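Local structure of tyrosine--tRNA ligase (Archaeoglobus fulgidus, 2CYB) at residues 11-16 with 254-259; 20-25 with 198-203; 58-63 with 104-109; 113-118 with 167-172. The protein probably catalyses the ATP-dependent attachment of tyrosine to tRNA(Tyr), through a tyrosyl-adenylate intermediate, as a homodimeric class I aminoacyl-tRNA synthetase. All coordinates share one frame; numbering follows the deposited sequence.

Interaction 1: 11-16 with 254-259; sequences TRNAEE and IAKYHI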
loop_
_atom_site.group_PDB
_atom_site.type_symbol
_atom_site.label_atom_id
_atom_site.label_comp_id
_atom_site.label_asym_id
_atom_site.label_seq_id
_atom_site.Cartn_x
_atom_site.Cartn_y
_atom_site.Cartn_z
ATOM N N THR A 11 -29.199 -16.773 9.339
ATOM C CA THR A 11 -28.129 -17.391 10.101
ATOM C C THR A 11 -27.936 -18.873 9.847
ATOM O O THR A 11 -27.020 -19.476 10.406
ATOM C CB THR A 11 -28.337 -17.173 11.596
ATOM O OG1 THR A 11 -29.609 -17.705 11.983
ATOM C CG2 THR A 11 -28.303 -15.694 11.914
ATOM N N ARG A 12 -28.786 -19.459 9.011
ATOM C CA ARG A 12 -28.676 -20.884 8.709
ATOM C C ARG A 12 -27.304 -21.188 8.126
ATOM O O ARG A 12 -26.859 -20.534 7.175
ATOM C CB ARG A 12 -29.750 -21.319 7.707
ATOM C CG ARG A 12 -29.682 -22.810 7.341
ATOM C CD ARG A 12 -30.826 -23.217 6.412
ATOM N NE ARG A 12 -30.720 -22.615 5.084
ATOM C CZ ARG A 12 -31.681 -22.656 4.166
ATOM N NH1 ARG A 12 -31.505 -22.087 2.977
ATOM N NH2 ARG A 12 -32.832 -23.259 4.439
ATOM N N ASN A 13 -26.642 -22.178 8.710
ATOM C CA ASN A 13 -25.327 -22.601 8.265
ATOM C C ASN A 13 -24.247 -21.537 8.389
ATOM O O ASN A 13 -23.197 -21.636 7.759
ATOM C CB ASN A 13 -25.399 -23.099 6.823
ATOM C CG ASN A 13 -26.106 -24.444 6.711
ATOM O OD1 ASN A 13 -26.151 -25.210 7.674
ATOM N ND2 ASN A 13 -26.643 -24.737 5.538
ATOM N N ALA A 14 -24.506 -20.514 9.191
ATOM C CA ALA A 14 -23.506 -19.477 9.400
ATOM C C ALA A 14 -22.707 -19.918 10.611
ATOM O O ALA A 14 -23.264 -20.458 11.565
ATOM C CB ALA A 14 -24.167 -18.131 9.674
ATOM N N GLU A 15 -21.401 -19.703 10.581
ATOM C CA GLU A 15 -20.574 -20.086 11.713
ATOM C C GLU A 15 -20.577 -18.998 12.780
ATOM O O GLU A 15 -20.486 -19.280 13.976
ATOM C CB GLU A 15 -19.139 -20.355 11.255
ATOM C CG GLU A 15 -18.186 -20.668 12.399
ATOM C CD GLU A 15 -16.813 -21.092 11.925
ATOM O OE1 GLU A 15 -15.902 -21.204 12.773
ATOM O OE2 GLU A 15 -16.644 -21.317 10.708
ATOM N N GLU A 16 -20.694 -17.752 12.346
ATOM C CA GLU A 16 -20.679 -16.636 13.276
ATOM C C GLU A 16 -21.382 -15.421 12.703
ATOM O O GLU A 16 -21.413 -15.222 11.488
ATOM C CB GLU A 16 -19.229 -16.275 13.612
ATOM C CG GLU A 16 -19.059 -15.005 14.427
ATOM C CD GLU A 16 -17.606 -14.578 14.548
ATOM O OE1 GLU A 16 -16.961 -14.334 13.502
ATOM O OE2 GLU A 16 -17.109 -14.484 15.691
ATOM N N ILE A 254 -21.542 -31.385 2.009
ATOM C CA ILE A 254 -22.223 -31.056 0.765
ATOM C C ILE A 254 -23.730 -31.191 0.973
ATOM O O ILE A 254 -24.513 -30.398 0.452
ATOM C CB ILE A 254 -21.762 -31.962 -0.393
ATOM C CG1 ILE A 254 -20.272 -31.724 -0.660
ATOM C CG2 ILE A 254 -22.586 -31.667 -1.650
ATOM C CD1 ILE A 254 -19.684 -32.627 -1.741
ATOM N N ALA A 255 -24.142 -32.198 1.736
ATOM C CA ALA A 255 -25.565 -32.369 1.998
ATOM C C ALA A 255 -26.084 -31.176 2.805
ATOM O O ALA A 255 -27.120 -30.593 2.482
ATOM C CB ALA A 255 -25.804 -33.658 2.775
ATOM N N LYS A 256 -25.347 -30.819 3.850
ATOM C CA LYS A 256 -25.728 -29.721 4.727
ATOM C C LYS A 256 -25.744 -28.331 4.093
ATOM O O LYS A 256 -26.724 -27.595 4.226
ATOM C CB LYS A 256 -24.811 -29.693 5.954
ATOM C CG LYS A 256 -25.192 -28.644 7.001
ATOM C CD LYS A 256 -24.187 -28.614 8.149
ATOM C CE LYS A 256 -24.550 -27.568 9.195
ATOM N NZ LYS A 256 -25.880 -27.840 9.820
ATOM N N TYR A 257 -24.672 -27.981 3.388
ATOM C CA TYR A 257 -24.551 -26.648 2.800
ATOM C C TYR A 257 -25.093 -26.417 1.397
ATOM O O TYR A 257 -25.495 -25.298 1.067
ATOM C CB TYR A 257 -23.082 -26.219 2.852
ATOM C CG TYR A 257 -22.542 -26.167 4.261
ATOM C CD1 TYR A 257 -23.013 -25.217 5.172
ATOM C CD2 TYR A 257 -21.611 -27.100 4.708
ATOM C CE1 TYR A 257 -22.578 -25.206 6.492
ATOM C CE2 TYR A 257 -21.167 -27.100 6.023
ATOM C CZ TYR A 257 -21.658 -26.151 6.913
ATOM O OH TYR A 257 -21.254 -26.169 8.221
ATOM N N HIS A 258 -25.126 -27.451 0.567
ATOM C CA HIS A 258 -25.605 -27.257 -0.797
ATOM C C HIS A 258 -26.916 -27.937 -1.171
ATOM O O HIS A 258 -27.813 -27.308 -1.731
ATOM C CB HIS A 258 -24.522 -27.696 -1.797
ATOM C CG HIS A 258 -23.185 -27.060 -1.557
ATOM N ND1 HIS A 258 -22.236 -27.613 -0.725
ATOM C CD2 HIS A 258 -22.663 -25.891 -2.000
ATOM C CE1 HIS A 258 -21.185 -26.812 -0.664
ATOM N NE2 HIS A 258 -21.420 -25.760 -1.427
ATOM N N ILE A 259 -27.031 -29.223 -0.866
ATOM C CA ILE A 259 -28.222 -29.962 -1.250
ATOM C C ILE A 259 -29.498 -29.636 -0.483
ATOM O O ILE A 259 -30.497 -29.247 -1.088
ATOM C CB ILE A 259 -27.947 -31.475 -1.190
ATOM C CG1 ILE A 259 -26.697 -31.791 -2.028
ATOM C CG2 ILE A 259 -29.145 -32.246 -1.745
ATOM C CD1 ILE A 259 -26.131 -33.189 -1.812
HETATM O O HOH W 1 -25.824 -23.292 3.123
HETATM O O HOH W 2 -28.126 -27.046 8.221
#
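Lys256 is the first residue of helix 250-263 to meet Asn13, and it does so with both backbone and side chain. Its carbonyl oxygen, Lys256 O, accepts a bent bond of 3.1 Å from Asn13 ND2, with an N-H...O angle of 137°; the donor stands above the carbonyl plane. The lysine chain runs past the asparagine in the opposite sense, extended as far as CE, which brings Lys256 CE to 3.2 Å from Asn13 OD1; the bend at the last torsion then sets the direction of NZ. A water 2.8 Å from Asn13 OD1 donates to that oxygen and accepts from Lys256 NZ. At Tyr257 the contact becomes apolar: Asn13 CB meets the edge of the ring, 3.5 Å from Tyr257 CE1, with amide and ring planes 63° apart. One face of this ring carries Lys256 CD. A second water, in the ring plane, accepts from Asn13 ND2 and donates to Tyr257 O, so the amide nitrogen serves both a helix carbonyl and a solvent bridge to the next one. Beyond the contact, His258 turns away and bonds through NE2 to Leu47 O of the 'HIGH' region. Asn13 reaches the helix from the third position of a type II beta turn, Thr11 to Ala14, where its positive phi of 63° suits the turn; the chain then enters a classic beta bulge, in which Glu15 and Glu16 face His203.

Interaction 2: 20-25 with 198-203; sequences EEELRQ and SPVCLH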
loop_
_atom_site.group_PDB
_atom_site.type_symbol
_atom_site.label_atom_id
_atom_site.label_comp_id
_atom_site.label_asym_id
_atom_site.label_seq_id
_atom_site.Cartn_x
_atom_site.Cartn_y
_atom_site.Cartn_z
ATOM N N GLU A 20 -25.236 -10.684 16.537
ATOM C CA GLU A 20 -26.627 -11.120 16.428
ATOM C C GLU A 20 -27.605 -9.951 16.619
ATOM O O GLU A 20 -28.507 -9.731 15.804
ATOM C CB GLU A 20 -26.920 -12.202 17.475
ATOM C CG GLU A 20 -26.242 -13.545 17.226
ATOM C CD GLU A 20 -26.928 -14.362 16.145
ATOM O OE1 GLU A 20 -28.141 -14.631 16.279
ATOM O OE2 GLU A 20 -26.256 -14.743 15.165
ATOM N N GLU A 21 -27.423 -9.208 17.704
ATOM C CA GLU A 21 -28.292 -8.078 18.010
ATOM C C GLU A 21 -28.295 -7.055 16.879
ATOM O O GLU A 21 -29.358 -6.580 16.469
ATOM C CB GLU A 21 -27.851 -7.431 19.326
ATOM C CG GLU A 21 -27.759 -8.432 20.475
ATOM C CD GLU A 21 -27.334 -7.804 21.791
ATOM O OE1 GLU A 21 -26.248 -7.188 21.839
ATOM O OE2 GLU A 21 -28.087 -7.932 22.782
ATOM N N GLU A 22 -27.106 -6.728 16.372
ATOM C CA GLU A 22 -26.972 -5.770 15.278
ATOM C C GLU A 22 -27.751 -6.250 14.063
ATOM O O GLU A 22 -28.419 -5.464 13.388
ATOM C CB GLU A 22 -25.496 -5.583 14.906
ATOM C CG GLU A 22 -24.700 -4.720 15.876
ATOM C CD GLU A 22 -23.201 -4.762 15.604
ATOM O OE1 GLU A 22 -22.816 -4.899 14.423
ATOM O OE2 GLU A 22 -22.409 -4.645 16.567
ATOM N N LEU A 23 -27.660 -7.546 13.784
ATOM C CA LEU A 23 -28.364 -8.125 12.648
ATOM C C LEU A 23 -29.870 -7.971 12.839
ATOM O O LEU A 23 -30.592 -7.623 11.904
ATOM C CB LEU A 23 -28.001 -9.608 12.505
ATOM C CG LEU A 23 -28.802 -10.435 11.501
ATOM C CD1 LEU A 23 -28.744 -9.797 10.117
ATOM C CD2 LEU A 23 -28.250 -11.851 11.476
ATOM N N ARG A 24 -30.339 -8.242 14.053
ATOM C CA ARG A 24 -31.763 -8.121 14.348
ATOM C C ARG A 24 -32.212 -6.674 14.162
ATOM O O ARG A 24 -33.102 -6.394 13.358
ATOM C CB ARG A 24 -32.066 -8.575 15.781
ATOM C CG ARG A 24 -33.549 -8.456 16.159
ATOM C CD ARG A 24 -33.795 -8.757 17.634
ATOM N NE ARG A 24 -33.749 -10.182 17.949
ATOM C CZ ARG A 24 -34.668 -11.068 17.567
ATOM N NH1 ARG A 24 -34.540 -12.346 17.903
ATOM N NH2 ARG A 24 -35.714 -10.679 16.850
ATOM N N GLN A 25 -31.590 -5.755 14.892
ATOM C CA GLN A 25 -31.965 -4.353 14.773
ATOM C C GLN A 25 -31.794 -3.833 13.351
ATOM O O GLN A 25 -32.490 -2.912 12.937
ATOM C CB GLN A 25 -31.185 -3.493 15.776
ATOM C CG GLN A 25 -29.709 -3.784 15.896
ATOM C CD GLN A 25 -29.083 -3.083 17.096
ATOM O OE1 GLN A 25 -29.158 -1.859 17.223
ATOM N NE2 GLN A 25 -28.465 -3.859 17.982
ATOM N N SER A 198 -19.895 0.925 11.128
ATOM C CA SER A 198 -19.283 -0.375 11.352
ATOM C C SER A 198 -20.267 -1.393 10.779
ATOM O O SER A 198 -21.448 -1.383 11.120
ATOM C CB SER A 198 -19.078 -0.600 12.851
ATOM O OG SER A 198 -18.427 -1.832 13.102
ATOM N N PRO A 199 -19.797 -2.280 9.889
ATOM C CA PRO A 199 -20.684 -3.278 9.290
ATOM C C PRO A 199 -21.000 -4.493 10.141
ATOM O O PRO A 199 -20.213 -4.904 11.006
ATOM C CB PRO A 199 -19.933 -3.675 8.029
ATOM C CG PRO A 199 -18.511 -3.672 8.518
ATOM C CD PRO A 199 -18.443 -2.373 9.312
ATOM N N VAL A 200 -22.175 -5.056 9.892
ATOM C CA VAL A 200 -22.590 -6.274 10.561
ATOM C C VAL A 200 -21.899 -7.316 9.682
ATOM O O VAL A 200 -21.832 -7.147 8.459
ATOM C CB VAL A 200 -24.115 -6.469 10.475
ATOM C CG1 VAL A 200 -24.525 -7.712 11.247
ATOM C CG2 VAL A 200 -24.833 -5.230 11.009
ATOM N N CYS A 201 -21.371 -8.372 10.289
ATOM C CA CYS A 201 -20.685 -9.405 9.523
ATOM C C CYS A 201 -21.281 -10.794 9.745
ATOM O O CYS A 201 -21.636 -11.159 10.868
ATOM C CB CYS A 201 -19.203 -9.420 9.893
ATOM S SG CYS A 201 -18.407 -7.801 9.697
ATOM N N LEU A 202 -21.399 -11.554 8.661
ATOM C CA LEU A 202 -21.920 -12.917 8.723
ATOM C C LEU A 202 -20.843 -13.815 8.131
ATOM O O LEU A 202 -20.471 -13.666 6.970
ATOM C CB LEU A 202 -23.213 -13.039 7.913
ATOM C CG LEU A 202 -23.910 -14.407 7.979
ATOM C CD1 LEU A 202 -25.377 -14.247 7.642
ATOM C CD2 LEU A 202 -23.240 -15.389 7.026
ATOM N N HIS A 203 -20.336 -14.744 8.928
ATOM C CA HIS A 203 -19.276 -15.623 8.457
ATOM C C HIS A 203 -19.710 -17.063 8.241
ATOM O O HIS A 203 -20.400 -17.651 9.070
ATOM C CB HIS A 203 -18.116 -15.584 9.441
ATOM C CG HIS A 203 -17.514 -14.221 9.603
ATOM N ND1 HIS A 203 -17.086 -13.735 10.819
ATOM C CD2 HIS A 203 -17.259 -13.249 8.697
ATOM C CE1 HIS A 203 -16.593 -12.520 10.656
ATOM N NE2 HIS A 203 -16.687 -12.202 9.378
#
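Val200 divides its two methyls between neighbouring residues of helix 20-28, Glu22 and Leu23. The side chain points toward the helix, and with CG1 anti to the backbone N (chi1 -177°) and CG2 beside it, one methyl falls to each residue. CG1 of Val200 rests against the helix backbone, 4.0 Å from Leu23 N, and lies 4.2 Å from Leu23 CB. The leucine itself contributes mainly its root: CG stands anti to the backbone N, and beyond the contact its side chain packs on Leu7 of helix 3-11. The other methyl, Val200 CG2, touches the base of the glutamate at 4.0 Å from Glu22 CB. Glu22 has CG beside its own backbone N (chi1 -76°) and is extended beyond CG, sliding past the valine in the opposite direction and carrying its carboxylate along the strand toward Pro199. There Glu22 OE1 comes within 4.3 Å of Pro199 O. Arg188 probably accounts for this approach of two oxygens: its NH1 forms a salt bridge with Glu22 OE1 and a hydrogen bond with Pro199 O. Strand 200-204 belongs to the mixed sheet of the Rossmann-type domain, and Val200 also packs on Leu173 of the adjacent strand. Between helix and strand, then, the direct contact is chiefly van der Waals, whereas the polar part is supplied by an arginine that joins the glutamate to the strand end.

Interaction 3: 58-63 with 104-109; sequences DLQEAG and ESRAKF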
loop_
_atom_site.group_PDB
_atom_site.type_symbol
_atom_site.label_atom_id
_atom_site.label_comp_id
_atom_site.label_asym_id
_atom_site.label_seq_id
_atom_site.Cartn_x
_atom_site.Cartn_y
_atom_site.Cartn_z
ATOM N N ASP A 58 -29.992 -16.901 0.332
ATOM C CA ASP A 58 -30.798 -16.941 1.549
ATOM C C ASP A 58 -31.162 -15.495 1.887
ATOM O O ASP A 58 -32.319 -15.176 2.137
ATOM C CB ASP A 58 -30.003 -17.516 2.733
ATOM C CG ASP A 58 -29.684 -19.000 2.585
ATOM O OD1 ASP A 58 -28.912 -19.524 3.425
ATOM O OD2 ASP A 58 -30.203 -19.641 1.649
ATOM N N LEU A 59 -30.157 -14.621 1.891
ATOM C CA LEU A 59 -30.353 -13.208 2.219
ATOM C C LEU A 59 -31.327 -12.498 1.290
ATOM O O LEU A 59 -32.149 -11.691 1.736
ATOM C CB LEU A 59 -29.002 -12.477 2.218
ATOM C CG LEU A 59 -28.155 -12.712 3.471
ATOM C CD1 LEU A 59 -26.677 -12.451 3.183
ATOM C CD2 LEU A 59 -28.661 -11.817 4.587
ATOM N N GLN A 60 -31.229 -12.790 -0.000
ATOM C CA GLN A 60 -32.118 -12.186 -0.987
ATOM C C GLN A 60 -33.550 -12.668 -0.719
ATOM O O GLN A 60 -34.518 -11.920 -0.880
ATOM C CB GLN A 60 -31.657 -12.583 -2.392
ATOM C CG GLN A 60 -32.322 -11.835 -3.535
ATOM C CD GLN A 60 -33.736 -12.306 -3.793
ATOM O OE1 GLN A 60 -33.976 -13.499 -3.961
ATOM N NE2 GLN A 60 -34.680 -11.370 -3.831
ATOM N N GLU A 61 -33.674 -13.920 -0.290
ATOM C CA GLU A 61 -34.981 -14.493 0.014
ATOM C C GLU A 61 -35.544 -13.850 1.274
ATOM O O GLU A 61 -36.760 -13.783 1.457
ATOM C CB GLU A 61 -34.867 -16.008 0.217
ATOM C CG GLU A 61 -36.177 -16.676 0.580
ATOM C CD GLU A 61 -36.043 -18.178 0.741
ATOM O OE1 GLU A 61 -37.052 -18.830 1.088
ATOM O OE2 GLU A 61 -34.931 -18.705 0.518
ATOM N N ALA A 62 -34.654 -13.379 2.143
ATOM C CA ALA A 62 -35.060 -12.736 3.383
ATOM C C ALA A 62 -35.274 -11.230 3.206
ATOM O O ALA A 62 -35.425 -10.508 4.187
ATOM C CB ALA A 62 -34.029 -12.996 4.474
ATOM N N GLY A 63 -35.257 -10.759 1.962
ATOM C CA GLY A 63 -35.494 -9.345 1.717
ATOM C C GLY A 63 -34.320 -8.401 1.515
ATOM O O GLY A 63 -34.531 -7.210 1.281
ATOM N N GLU A 104 -29.366 -11.377 -12.477
ATOM C CA GLU A 104 -29.290 -9.926 -12.371
ATOM C C GLU A 104 -30.546 -9.194 -11.909
ATOM O O GLU A 104 -30.573 -7.965 -11.873
ATOM C CB GLU A 104 -28.794 -9.348 -13.694
ATOM C CG GLU A 104 -27.352 -9.725 -13.983
ATOM C CD GLU A 104 -26.788 -9.023 -15.194
ATOM O OE1 GLU A 104 -27.165 -9.385 -16.328
ATOM O OE2 GLU A 104 -25.969 -8.100 -15.008
ATOM N N SER A 105 -31.585 -9.941 -11.553
ATOM C CA SER A 105 -32.809 -9.327 -11.060
ATOM C C SER A 105 -32.807 -9.480 -9.543
ATOM O O SER A 105 -33.556 -8.805 -8.839
ATOM C CB SER A 105 -34.043 -10.013 -11.651
ATOM O OG SER A 105 -34.202 -11.322 -11.134
ATOM N N ARG A 106 -31.949 -10.371 -9.050
ATOM C CA ARG A 106 -31.832 -10.624 -7.619
ATOM C C ARG A 106 -30.517 -10.098 -7.038
ATOM O O ARG A 106 -30.398 -9.911 -5.827
ATOM C CB ARG A 106 -31.941 -12.127 -7.333
ATOM C CG ARG A 106 -33.295 -12.742 -7.663
ATOM C CD ARG A 106 -33.365 -14.195 -7.196
ATOM N NE ARG A 106 -34.679 -14.803 -7.410
ATOM C CZ ARG A 106 -35.812 -14.373 -6.859
ATOM N NH1 ARG A 106 -35.812 -13.323 -6.049
ATOM N NH2 ARG A 106 -36.952 -15.000 -7.112
ATOM N N ALA A 107 -29.534 -9.857 -7.900
ATOM C CA ALA A 107 -28.237 -9.369 -7.442
ATOM C C ALA A 107 -27.584 -8.383 -8.412
ATOM O O ALA A 107 -27.731 -8.499 -9.628
ATOM C CB ALA A 107 -27.306 -10.552 -7.203
ATOM N N LYS A 108 -26.853 -7.421 -7.856
ATOM C CA LYS A 108 -26.160 -6.409 -8.648
ATOM C C LYS A 108 -24.667 -6.715 -8.684
ATOM O O LYS A 108 -24.007 -6.719 -7.643
ATOM C CB LYS A 108 -26.379 -5.024 -8.036
ATOM C CG LYS A 108 -25.692 -3.881 -8.781
ATOM C CD LYS A 108 -25.987 -2.543 -8.112
ATOM C CE LYS A 108 -25.521 -1.364 -8.951
ATOM N NZ LYS A 108 -24.049 -1.365 -9.161
ATOM N N PHE A 109 -24.137 -6.969 -9.877
ATOM C CA PHE A 109 -22.718 -7.259 -10.018
ATOM C C PHE A 109 -21.920 -5.977 -10.209
ATOM O O PHE A 109 -22.290 -5.109 -11.002
ATOM C CB PHE A 109 -22.471 -8.213 -11.193
ATOM C CG PHE A 109 -23.016 -9.598 -10.970
ATOM C CD1 PHE A 109 -24.383 -9.844 -11.054
ATOM C CD2 PHE A 109 -22.166 -10.645 -10.625
ATOM C CE1 PHE A 109 -24.897 -11.111 -10.791
ATOM C CE2 PHE A 109 -22.666 -11.916 -10.359
ATOM C CZ PHE A 109 -24.034 -12.152 -10.440
#
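Gln60 and Arg106 carry this contact alone, their side chains crossing at about a right angle. The better-covered part lies near the backbone of residues 104-109. Gln60 sets off with CG anti to its backbone nitrogen (chi1 -169°), which carries CG to the loop: Gln60 CG sits 3.6 Å from Arg106 O and 3.8 Å from Arg106 CB. The glutamine then bends at its second torsion, chi2 -75°, and this turn brings the amide across the arginine chain, with Gln60 CD 3.9 Å from Arg106 CD. On its inner side Gln60, only partly exposed, also packs on Ile66 of strand 65-70, as does Ala107, so both segments pack against that strand. The other side faces solvent. Arg106 is exposed and extended from CG to NE, and its guanidinium reaches the amide obliquely, the two planes 36° apart; Gln60 CD and Arg106 NH1 are 3.2 Å apart. A long, weak ion pair joins Arg106 NE to Asp103. Behind Gln60 the helix stops in a Schellman motif with Gly63 as its C-prime residue, Gly63 N bonding to Gln60 O at 3.2 Å. With an alanine here in place of Gln60, the aliphatic part of Arg106 would probably lose its cover and the guanidinium would be left freer to swing into solvent. The chemistry is thus that of a neutral amide meeting a cation at the surface, methylene groups packing on the loop while the charge looks partly to an acidic neighbour in its own loop.

Interaction 4: 113-118 with 167-172; sequences SEYQLS and AHLGVD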
loop_
_atom_site.group_PDB
_atom_site.type_symbol
_atom_site.label_atom_id
_atom_site.label_comp_id
_atom_site.label_asym_id
_atom_site.label_seq_id
_atom_site.Cartn_x
_atom_site.Cartn_y
_atom_site.Cartn_z
ATOM N N SER A 113 -12.702 -2.419 -10.194
ATOM C CA SER A 113 -12.075 -1.341 -10.955
ATOM C C SER A 113 -13.044 -0.206 -11.306
ATOM O O SER A 113 -12.614 0.874 -11.699
ATOM C CB SER A 113 -11.428 -1.897 -12.230
ATOM O OG SER A 113 -12.324 -2.719 -12.959
ATOM N N GLU A 114 -14.345 -0.448 -11.159
ATOM C CA GLU A 114 -15.360 0.572 -11.454
ATOM C C GLU A 114 -15.288 1.790 -10.528
ATOM O O GLU A 114 -15.686 2.896 -10.910
ATOM C CB GLU A 114 -16.769 -0.016 -11.330
ATOM C CG GLU A 114 -17.235 -0.893 -12.468
ATOM C CD GLU A 114 -18.659 -1.402 -12.240
ATOM O OE1 GLU A 114 -19.507 -0.604 -11.785
ATOM O OE2 GLU A 114 -18.932 -2.590 -12.516
ATOM N N TYR A 115 -14.802 1.586 -9.308
ATOM C CA TYR A 115 -14.721 2.675 -8.347
ATOM C C TYR A 115 -13.455 2.685 -7.487
ATOM O O TYR A 115 -13.172 3.680 -6.829
ATOM C CB TYR A 115 -15.925 2.619 -7.407
ATOM C CG TYR A 115 -15.928 1.373 -6.544
ATOM C CD1 TYR A 115 -16.447 0.168 -7.022
ATOM C CD2 TYR A 115 -15.373 1.390 -5.260
ATOM C CE1 TYR A 115 -16.421 -0.996 -6.240
ATOM C CE2 TYR A 115 -15.335 0.233 -4.472
ATOM C CZ TYR A 115 -15.862 -0.954 -4.967
ATOM O OH TYR A 115 -15.834 -2.099 -4.187
ATOM N N GLN A 116 -12.701 1.590 -7.477
ATOM C CA GLN A 116 -11.503 1.527 -6.633
ATOM C C GLN A 116 -10.316 2.386 -7.073
ATOM O O GLN A 116 -9.293 2.417 -6.391
ATOM C CB GLN A 116 -11.064 0.069 -6.457
ATOM C CG GLN A 116 -12.114 -0.751 -5.741
ATOM C CD GLN A 116 -11.805 -2.240 -5.715
ATOM O OE1 GLN A 116 -11.199 -2.786 -6.639
ATOM N NE2 GLN A 116 -12.243 -2.906 -4.661
ATOM N N LEU A 117 -10.441 3.079 -8.204
ATOM C CA LEU A 117 -9.365 3.953 -8.669
ATOM C C LEU A 117 -9.833 5.400 -8.638
ATOM O O LEU A 117 -9.110 6.306 -9.062
ATOM C CB LEU A 117 -8.930 3.585 -10.090
ATOM C CG LEU A 117 -8.247 2.230 -10.298
ATOM C CD1 LEU A 117 -7.893 2.061 -11.769
ATOM C CD2 LEU A 117 -6.989 2.146 -9.437
ATOM N N SER A 118 -11.044 5.617 -8.136
ATOM C CA SER A 118 -11.605 6.966 -8.053
ATOM C C SER A 118 -10.885 7.770 -6.969
ATOM O O SER A 118 -10.383 7.203 -6.002
ATOM C CB SER A 118 -13.107 6.904 -7.758
ATOM O OG SER A 118 -13.363 6.534 -6.417
ATOM N N ALA A 167 -17.853 0.127 2.847
ATOM C CA ALA A 167 -18.369 1.494 2.925
ATOM C C ALA A 167 -18.769 2.066 1.570
ATOM O O ALA A 167 -19.845 2.646 1.428
ATOM C CB ALA A 167 -17.337 2.398 3.571
ATOM N N HIS A 168 -17.907 1.912 0.573
ATOM C CA HIS A 168 -18.201 2.462 -0.743
ATOM C C HIS A 168 -19.333 1.781 -1.506
ATOM O O HIS A 168 -19.903 2.379 -2.417
ATOM C CB HIS A 168 -16.922 2.512 -1.580
ATOM C CG HIS A 168 -15.991 3.613 -1.170
ATOM N ND1 HIS A 168 -15.825 4.761 -1.910
ATOM C CD2 HIS A 168 -15.226 3.764 -0.062
ATOM C CE1 HIS A 168 -14.997 5.576 -1.278
ATOM N NE2 HIS A 168 -14.619 4.994 -0.153
ATOM N N LEU A 169 -19.666 0.544 -1.140
ATOM C CA LEU A 169 -20.764 -0.156 -1.797
ATOM C C LEU A 169 -22.052 0.005 -0.975
ATOM O O LEU A 169 -23.093 -0.571 -1.308
ATOM C CB LEU A 169 -20.422 -1.645 -1.970
ATOM C CG LEU A 169 -19.278 -1.955 -2.944
ATOM C CD1 LEU A 169 -18.880 -3.425 -2.818
ATOM C CD2 LEU A 169 -19.699 -1.632 -4.370
ATOM N N GLY A 170 -21.972 0.784 0.102
ATOM C CA GLY A 170 -23.135 1.010 0.948
ATOM C C GLY A 170 -23.669 -0.279 1.537
ATOM O O GLY A 170 -24.875 -0.486 1.638
ATOM N N VAL A 171 -22.754 -1.147 1.946
ATOM C CA VAL A 171 -23.110 -2.439 2.510
ATOM C C VAL A 171 -23.402 -2.391 4.008
ATOM O O VAL A 171 -22.684 -1.752 4.775
ATOM C CB VAL A 171 -21.979 -3.461 2.211
ATOM C CG1 VAL A 171 -22.154 -4.729 3.035
ATOM C CG2 VAL A 171 -21.983 -3.784 0.732
ATOM N N ASP A 172 -24.478 -3.064 4.411
ATOM C CA ASP A 172 -24.875 -3.125 5.814
ATOM C C ASP A 172 -24.400 -4.430 6.432
ATOM O O ASP A 172 -24.068 -4.484 7.617
ATOM C CB ASP A 172 -26.399 -3.032 5.939
ATOM C CG ASP A 172 -26.942 -1.741 5.378
ATOM O OD1 ASP A 172 -27.724 -1.786 4.401
ATOM O OD2 ASP A 172 -26.569 -0.678 5.914
#
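The ring of Tyr115 meets His168 and Leu169 obliquely, while Gln116 CG lies over one of its faces, 3.6 Å above the plane and offset toward the rim. Outside the segments, Tyr121 packs edge-to-face with both Tyr115 and His168. In this Rossmann-type domain the contact joins a type I beta turn, Tyr115 to Ser118, to the end of helix 154-168, which closes in a Schellman motif at Gly170. Tyr115 CG stands between the backbone N and the carbonyl carbon (chi1 65°), sending the ring to the helix end, where Tyr115 CE2 is 4.0 Å from His168 CB. Leu169 crosses the ring's far end: its CD2 is 3.8 Å from Tyr115 CE1 and its CD1 is 3.6 Å from Tyr115 OH. That hydroxyl makes a weak hydrogen bond to Asp165, a tyrosine-binding residue that also accepts from Gln116, placing Tyr115 in the second shell of the substrate pocket. Putting a valine in its place would be likely to leave Leu169 without its aromatic cover and Asp165 without this second-shell partner. The turn itself is fastened at Tyr115 O, which accepts from Ser118 N and, in the carbonyl plane, from Ser118 OG at 2.9 Å.

How the interactions relate
Along the chain, interactions 3 and 4 follow one another, and both fall within the span bridged by interaction 2, which in turn lies within that of interaction 1. The centres of interactions 1, 2 and 3 are each about 18 Å from the others. Interactions 2, 3 and 4 all involve strands of the Rossmann-type sheet or the loops and helices next to them, and interaction 1 ties its N-terminal lead-in to helix 250-263. Segment 11-16 links three contacts: Glu15 and Glu16 bond to His203 of interaction 2, and Arg12 forms a salt bridge with Asp58 of interaction 3. Val200 pairs with Asp172, connecting interactions 2 and 4. Interactions 1 and 4, about 28 Å apart between centres, flank the chain's centre, with interaction 4 beside the tyrosine pocket.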